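Local coordinates for protein ancestral D-type dye decolorizing peroxidase (Geotrichum candidum, PDB 7ANV) that probably uses hydrogen peroxide, through its bound haem, to oxidise dyes and other aromatic substrates, as dye-decolorizing peroxidases do, at residues Gly182-Arg185 against Glu189-His192; Phe251-Gln256 against Ile370-Glu375. One frame throughout, in Å; residues are numbered along the deposited sequence.

Contact 1: Gly182-Arg185 against Glu189-His192; sequences GDVR and EKGH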
loop_
_atom_site.group_PDB
_atom_site.type_symbol
_atom_site.label_atom_id
_atom_site.label_comp_id
_atom_site.label_asym_id
_atom_site.label_seq_id
_atom_site.Cartn_x
_atom_site.Cartn_y
_atom_site.Cartn_z
ATOM N N GLY A 182 7.647 -10.331 -5.958
ATOM C CA GLY A 182 6.631 -9.603 -6.709
ATOM C C GLY A 182 7.095 -9.364 -8.116
ATOM O O GLY A 182 8.290 -9.381 -8.379
ATOM N N ASP A 183 6.153 -9.166 -9.006
ATOM C CA ASP A 183 6.412 -8.973 -10.439
ATOM C C ASP A 183 5.360 -8.016 -10.972
ATOM O O ASP A 183 4.149 -8.267 -10.749
ATOM C CB ASP A 183 6.297 -10.313 -11.172
ATOM C CG ASP A 183 7.456 -11.229 -10.835
ATOM O OD1 ASP A 183 8.556 -10.930 -11.301
ATOM O OD2 ASP A 183 7.244 -12.218 -10.054
ATOM N N VAL A 184 5.801 -6.969 -11.639
ATOM C CA VAL A 184 4.893 -6.067 -12.388
ATOM C C VAL A 184 4.231 -6.930 -13.454
ATOM O O VAL A 184 4.844 -7.891 -13.991
ATOM C CB VAL A 184 5.659 -4.847 -12.934
ATOM C CG1 VAL A 184 4.838 -3.984 -13.838
ATOM C CG2 VAL A 184 6.205 -4.008 -11.797
ATOM N N ARG A 185 2.985 -6.596 -13.789
ATOM C CA ARG A 185 2.179 -7.429 -14.710
ATOM C C ARG A 185 2.635 -7.164 -16.130
ATOM O O ARG A 185 3.229 -6.131 -16.396
ATOM C CB ARG A 185 0.685 -7.167 -14.485
ATOM C CG ARG A 185 0.199 -7.667 -13.129
ATOM C CD ARG A 185 -1.291 -7.645 -12.853
ATOM N NE ARG A 185 -1.997 -8.324 -13.921
ATOM C CZ ARG A 185 -2.917 -7.818 -14.705
ATOM N NH1 ARG A 185 -3.490 -6.643 -14.451
ATOM N NH2 ARG A 185 -3.327 -8.548 -15.720
ATOM N N GLU A 189 -0.729 -4.388 -19.255
ATOM C CA GLU A 189 -1.156 -4.395 -17.816
ATOM C C GLU A 189 0.001 -4.004 -16.899
ATOM O O GLU A 189 -0.170 -4.016 -15.685
ATOM C CB GLU A 189 -1.795 -5.721 -17.425
ATOM C CG GLU A 189 -3.116 -5.990 -18.145
ATOM C CD GLU A 189 -4.281 -5.133 -17.657
ATOM O OE1 GLU A 189 -4.377 -4.850 -16.441
ATOM O OE2 GLU A 189 -5.095 -4.707 -18.518
ATOM N N LYS A 190 1.130 -3.570 -17.457
ATOM C CA LYS A 190 2.269 -3.069 -16.650
ATOM C C LYS A 190 1.779 -1.880 -15.817
ATOM O O LYS A 190 1.173 -0.954 -16.364
ATOM C CB LYS A 190 3.455 -2.709 -17.556
ATOM C CG LYS A 190 4.499 -1.846 -16.862
ATOM C CD LYS A 190 5.891 -1.882 -17.494
ATOM C CE LYS A 190 6.901 -1.176 -16.613
ATOM N NZ LYS A 190 8.244 -1.802 -16.708
ATOM N N GLY A 191 2.032 -1.895 -14.519
ATOM C CA GLY A 191 1.593 -0.851 -13.578
ATOM C C GLY A 191 0.139 -1.005 -13.150
ATOM O O GLY A 191 -0.301 -0.220 -12.341
ATOM N N HIS A 192 -0.570 -2.024 -13.619
ATOM C CA HIS A 192 -1.926 -2.371 -13.125
ATOM C C HIS A 192 -1.831 -3.473 -12.074
ATOM O O HIS A 192 -0.916 -4.346 -12.200
ATOM C CB HIS A 192 -2.831 -2.828 -14.272
ATOM C CG HIS A 192 -3.076 -1.801 -15.325
ATOM N ND1 HIS A 192 -4.355 -1.478 -15.777
ATOM C CD2 HIS A 192 -2.216 -1.070 -16.080
ATOM C CE1 HIS A 192 -4.273 -0.562 -16.736
ATOM N NE2 HIS A 192 -2.975 -0.281 -16.944
HETATM O O HOH W 1 1.779 -4.239 -12.634
#
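A type II beta turn from Glu-189 to His-192 folds back against Val-184 and Arg-185, where the chain leaves strand 174-183, an outermost strand of the first antiparallel sheet of the ferredoxin-like DyP fold. The turn is closed by His-192 N bonding to Glu-189 O at 2.9 Å, and Gly-191 takes its third position with a positive phi. Arg-185 contributes the largest share of the contact. Its chain runs side by side with that of Glu-189, and a bend at chi3 (52°) turns the guanidinium back toward that residue; on the way CD passes 3.4 Å from His-192 O, and one face of the guanidinium is covered by Glu-189 CB. From there Arg-185 NH1 forms a salt bridge of 2.8 Å with Glu-189 OE1, meeting it on the anti side and from outside the carboxylate plane; the N-H...O angle of 138° is far from straight. Away from the guanidinium, Val-184 CG1 rests 3.7 Å from Lys-190 CG, and Arg-185 O receives a CA-H...O contact from Lys-190 CA at 3.2 Å. A water completes the join, accepting from Arg-185 N, donating to His-192 O at 2.7 Å and accepting more weakly from Gly-191 N. Outside the contact, His-192 ND1 bonds to Gly-196 O, whereas Arg-185 also reaches Glu-193 O through NH1 and the carboxylate of Glu-375 through NH2. Placed between two acidic side chains, the guanidinium would be expected to have its positive charge well balanced, and its several bonds limit rotation of the group.

Contact 2: Phe251-Gln256 against Ile370-Glu375; sequences FRKLQQ and IPYGPE. With HEM (protoporphyrin IX containing Fe), chain B.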
loop_
_atom_site.group_PDB
_atom_site.type_symbol
_atom_site.label_atom_id
_atom_site.label_comp_id
_atom_site.label_asym_id
_atom_site.label_seq_id
_atom_site.Cartn_x
_atom_site.Cartn_y
_atom_site.Cartn_z
ATOM N N PHE A 251 3.930 -3.775 5.783
ATOM C CA PHE A 251 3.847 -4.850 4.780
ATOM C C PHE A 251 2.562 -5.654 4.988
ATOM O O PHE A 251 2.346 -6.128 6.083
ATOM C CB PHE A 251 5.107 -5.719 4.813
ATOM C CG PHE A 251 5.139 -6.730 3.693
ATOM C CD1 PHE A 251 4.466 -7.939 3.826
ATOM C CD2 PHE A 251 5.858 -6.489 2.524
ATOM C CE1 PHE A 251 4.454 -8.858 2.778
ATOM C CE2 PHE A 251 5.832 -7.398 1.466
ATOM C CZ PHE A 251 5.144 -8.576 1.607
ATOM N N ARG A 252 1.786 -5.846 3.931
ATOM C CA ARG A 252 0.651 -6.776 3.922
ATOM C C ARG A 252 0.669 -7.607 2.641
ATOM O O ARG A 252 0.708 -7.045 1.552
ATOM C CB ARG A 252 -0.686 -6.025 3.957
ATOM C CG ARG A 252 -0.851 -5.061 5.105
ATOM C CD ARG A 252 -1.480 -5.710 6.299
ATOM N NE ARG A 252 -2.906 -5.928 6.109
ATOM C CZ ARG A 252 -3.679 -6.757 6.821
ATOM N NH1 ARG A 252 -3.171 -7.596 7.719
ATOM N NH2 ARG A 252 -4.989 -6.750 6.602
ATOM N N LYS A 253 0.652 -8.914 2.802
ATOM C CA LYS A 253 0.418 -9.837 1.676
ATOM C C LYS A 253 -1.091 -9.974 1.488
ATOM O O LYS A 253 -1.769 -10.516 2.389
ATOM C CB LYS A 253 1.094 -11.186 1.915
ATOM C CG LYS A 253 0.898 -12.130 0.751
ATOM C CD LYS A 253 1.435 -13.537 0.957
ATOM C CE LYS A 253 0.945 -14.403 -0.183
ATOM N NZ LYS A 253 1.343 -15.827 -0.054
ATOM N N LEU A 254 -1.620 -9.433 0.397
ATOM C CA LEU A 254 -3.080 -9.375 0.150
ATOM C C LEU A 254 -3.368 -10.237 -1.090
ATOM O O LEU A 254 -3.118 -9.808 -2.236
ATOM C CB LEU A 254 -3.549 -7.940 -0.063
ATOM C CG LEU A 254 -3.225 -7.018 1.095
ATOM C CD1 LEU A 254 -3.673 -5.586 0.788
ATOM C CD2 LEU A 254 -3.844 -7.538 2.395
ATOM N N GLN A 255 -3.887 -11.430 -0.836
ATOM C CA GLN A 255 -4.278 -12.354 -1.924
ATOM C C GLN A 255 -5.496 -11.780 -2.661
ATOM O O GLN A 255 -6.430 -11.308 -1.979
ATOM C CB GLN A 255 -4.604 -13.712 -1.331
ATOM C CG GLN A 255 -4.968 -14.694 -2.425
ATOM C CD GLN A 255 -5.426 -16.017 -1.891
ATOM O OE1 GLN A 255 -5.506 -16.230 -0.682
ATOM N NE2 GLN A 255 -5.751 -16.918 -2.814
ATOM N N GLN A 256 -5.527 -11.840 -3.994
ATOM C CA GLN A 256 -6.671 -11.355 -4.795
ATOM C C GLN A 256 -7.355 -12.521 -5.502
ATOM O O GLN A 256 -6.663 -13.385 -6.032
ATOM C CB GLN A 256 -6.211 -10.284 -5.777
ATOM C CG GLN A 256 -5.831 -9.000 -5.053
ATOM C CD GLN A 256 -5.203 -8.002 -5.980
ATOM O OE1 GLN A 256 -3.988 -7.823 -6.034
ATOM N NE2 GLN A 256 -6.056 -7.318 -6.714
ATOM N N ILE A 370 3.779 -3.988 -4.959
ATOM C CA ILE A 370 3.991 -4.637 -6.275
ATOM C C ILE A 370 3.046 -5.826 -6.320
ATOM O O ILE A 370 2.858 -6.496 -5.310
ATOM C CB ILE A 370 5.470 -5.032 -6.462
ATOM C CG1 ILE A 370 5.751 -5.516 -7.871
ATOM C CG2 ILE A 370 5.903 -6.017 -5.397
ATOM C CD1 ILE A 370 7.215 -5.671 -8.188
ATOM N N PRO A 371 2.429 -6.121 -7.485
ATOM C CA PRO A 371 1.681 -7.354 -7.622
ATOM C C PRO A 371 2.577 -8.588 -7.411
ATOM O O PRO A 371 3.797 -8.502 -7.610
ATOM C CB PRO A 371 1.187 -7.284 -9.076
ATOM C CG PRO A 371 1.141 -5.832 -9.375
ATOM C CD PRO A 371 2.345 -5.264 -8.663
ATOM N N TYR A 372 1.963 -9.715 -7.070
ATOM C CA TYR A 372 2.652 -11.019 -7.064
ATOM C C TYR A 372 1.778 -12.062 -7.737
ATOM O O TYR A 372 0.543 -11.967 -7.783
ATOM C CB TYR A 372 3.013 -11.456 -5.647
ATOM C CG TYR A 372 1.860 -11.951 -4.821
ATOM C CD1 TYR A 372 1.103 -11.099 -4.019
ATOM C CD2 TYR A 372 1.547 -13.301 -4.810
ATOM C CE1 TYR A 372 0.056 -11.588 -3.239
ATOM C CE2 TYR A 372 0.522 -13.805 -4.027
ATOM C CZ TYR A 372 -0.244 -12.944 -3.249
ATOM O OH TYR A 372 -1.236 -13.466 -2.463
ATOM N N GLY A 373 2.464 -13.087 -8.212
ATOM C CA GLY A 373 1.806 -14.303 -8.710
ATOM C C GLY A 373 1.590 -14.254 -10.210
ATOM O O GLY A 373 1.771 -13.238 -10.887
ATOM N N PRO A 374 1.167 -15.401 -10.764
ATOM C CA PRO A 374 0.983 -15.528 -12.192
ATOM C C PRO A 374 -0.310 -14.833 -12.628
ATOM O O PRO A 374 -1.202 -14.558 -11.788
ATOM C CB PRO A 374 0.879 -17.048 -12.382
ATOM C CG PRO A 374 0.230 -17.506 -11.102
ATOM C CD PRO A 374 0.869 -16.640 -10.039
ATOM N N GLU A 375 -0.378 -14.566 -13.921
ATOM C CA GLU A 375 -1.609 -14.135 -14.608
ATOM C C GLU A 375 -2.676 -15.219 -14.491
ATOM O O GLU A 375 -2.330 -16.381 -14.287
ATOM C CB GLU A 375 -1.355 -13.805 -16.070
ATOM C CG GLU A 375 -0.430 -12.623 -16.245
ATOM C CD GLU A 375 -1.073 -11.354 -15.734
ATOM O OE1 GLU A 375 -2.041 -10.901 -16.390
ATOM O OE2 GLU A 375 -0.662 -10.878 -14.653
HETATM C CHA HEM B . -5.236 3.746 -4.511
HETATM C CHB HEM B . -6.029 -0.913 -5.574
HETATM C CHC HEM B . -5.038 -2.100 -0.920
HETATM C CHD HEM B . -4.658 2.613 0.145
HETATM C C1A HEM B . -5.520 2.574 -5.188
HETATM C C2A HEM B . -5.818 2.494 -6.571
HETATM C C3A HEM B . -6.061 1.191 -6.874
HETATM C C4A HEM B . -5.881 0.447 -5.675
HETATM C CMA HEM B . -6.401 0.610 -8.236
HETATM C CAA HEM B . -5.939 3.661 -7.545
HETATM C CBA HEM B . -4.623 4.220 -8.057
HETATM C CGA HEM B . -4.217 5.520 -7.424
HETATM O O1A HEM B . -4.994 6.443 -7.118
HETATM O O2A HEM B . -3.055 5.685 -7.234
HETATM C C1B HEM B . -5.820 -1.632 -4.381
HETATM C C2B HEM B . -5.889 -3.058 -4.293
HETATM C C3B HEM B . -5.595 -3.412 -3.009
HETATM C C4B HEM B . -5.335 -2.138 -2.283
HETATM C CMB HEM B . -6.230 -4.010 -5.407
HETATM C CAB HEM B . -5.476 -4.745 -2.372
HETATM C CBB HEM B . -5.230 -5.904 -3.031
HETATM C C1C HEM B . -4.872 -0.907 -0.199
HETATM C C2C HEM B . -4.678 -0.796 1.187
HETATM C C3C HEM B . -4.606 0.556 1.474
HETATM C C4C HEM B . -4.743 1.256 0.246
HETATM C CMC HEM B . -4.574 -1.962 2.158
HETATM C CAC HEM B . -4.438 1.258 2.749
HETATM C CBC HEM B . -4.762 0.716 3.914
HETATM C C1D HEM B . -4.730 3.276 -1.081
HETATM C C2D HEM B . -4.531 4.734 -1.139
HETATM C C3D HEM B . -4.712 5.041 -2.441
HETATM C C4D HEM B . -5.014 3.778 -3.151
HETATM C CMD HEM B . -4.195 5.732 -0.036
HETATM C CAD HEM B . -4.614 6.420 -3.058
HETATM C CBD HEM B . -5.912 7.235 -2.917
HETATM C CGD HEM B . -5.737 8.640 -3.413
HETATM O O1D HEM B . -6.639 9.073 -4.174
HETATM O O2D HEM B . -4.772 9.358 -3.046
HETATM N NA HEM B . -5.551 1.299 -4.639
HETATM N NB HEM B . -5.473 -1.141 -3.181
HETATM N NC HEM B . -4.958 0.348 -0.762
HETATM N ND HEM B . -5.054 2.734 -2.279
HETATM FE FE HEM B . -5.313 0.877 -2.726
#
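The ring of Tyr-372 crosses the chain of Lys-253 at about a right angle and carries its hydroxyl up to the backbone of Gln-255. Lys-253 is extended throughout, and its CE comes obliquely to the phenol end, 3.3 Å from Tyr-372 OH. The same OH lies 3.3 Å from Gln-255 CA and 3.6 Å from Gln-255 CB, while CE1 of the ring lies 3.8 Å from Leu-254 O. The ring gets there because Tyr-372 CG sits between its backbone N and carbonyl carbon (chi1 75°), lifting the phenol over the strand that intervenes. That strand, 391-398, whose Leu-393 touches the Tyr-372 side chain, separates 247-256 from 366-372 in the second antiparallel sheet of the ferredoxin-like fold, and the short segments approach no closer than 8.8 Å between axes, at 53°. No hydrogen bond joins the two segments directly; instead Asp-389 receives both polar ends, that of Tyr-372 OH through OD1 and that of Lys-253 NZ through OD2, with Asp-132 a second salt-bridge partner of the lysine. The Gln-255 amide plane is turned 50° from the phenol ring, and its OE1 is held by Arg-469 NE. Leu-254 and Gln-256 belong to the haem pocket: Leu-254 CD1 packs 3.7 Å from CAB of a haem vinyl, and the extended chain of Gln-256 comes end-on to the tip of that vinyl, with CD 3.6 Å from CBB. Gln-256 NE2, 3.6 Å from the haem methyl CMB, bonds to Glu-193 OE2. An alanine in place of Gln-256 would probably leave the Glu-193 carboxylate without this donor and the vinyl CBB freer to turn.

How the contacts relate
From the N terminus the chain first reaches contact 1, which closes a short loop with three residues between its segments as strand 174-183 ends. Only later does contact 2 open, spanning 113 intervening residues, largely helix and irregular chain, before 370-375 returns one strand away from 251-256. The two are thus in series, neither nested nor crossed, yet their centres lie about 10 Å apart. Asp-183 N and Pro-371 O, 2.8 Å apart, make a probable hydrogen bond between the outermost strands 174-183 and 366-372, so the two four-stranded sheets meet here. Ile-370 CD1 packs on Gly-182, and Glu-193, just after contact 1, connects Arg-185 with Gln-256 at the haem.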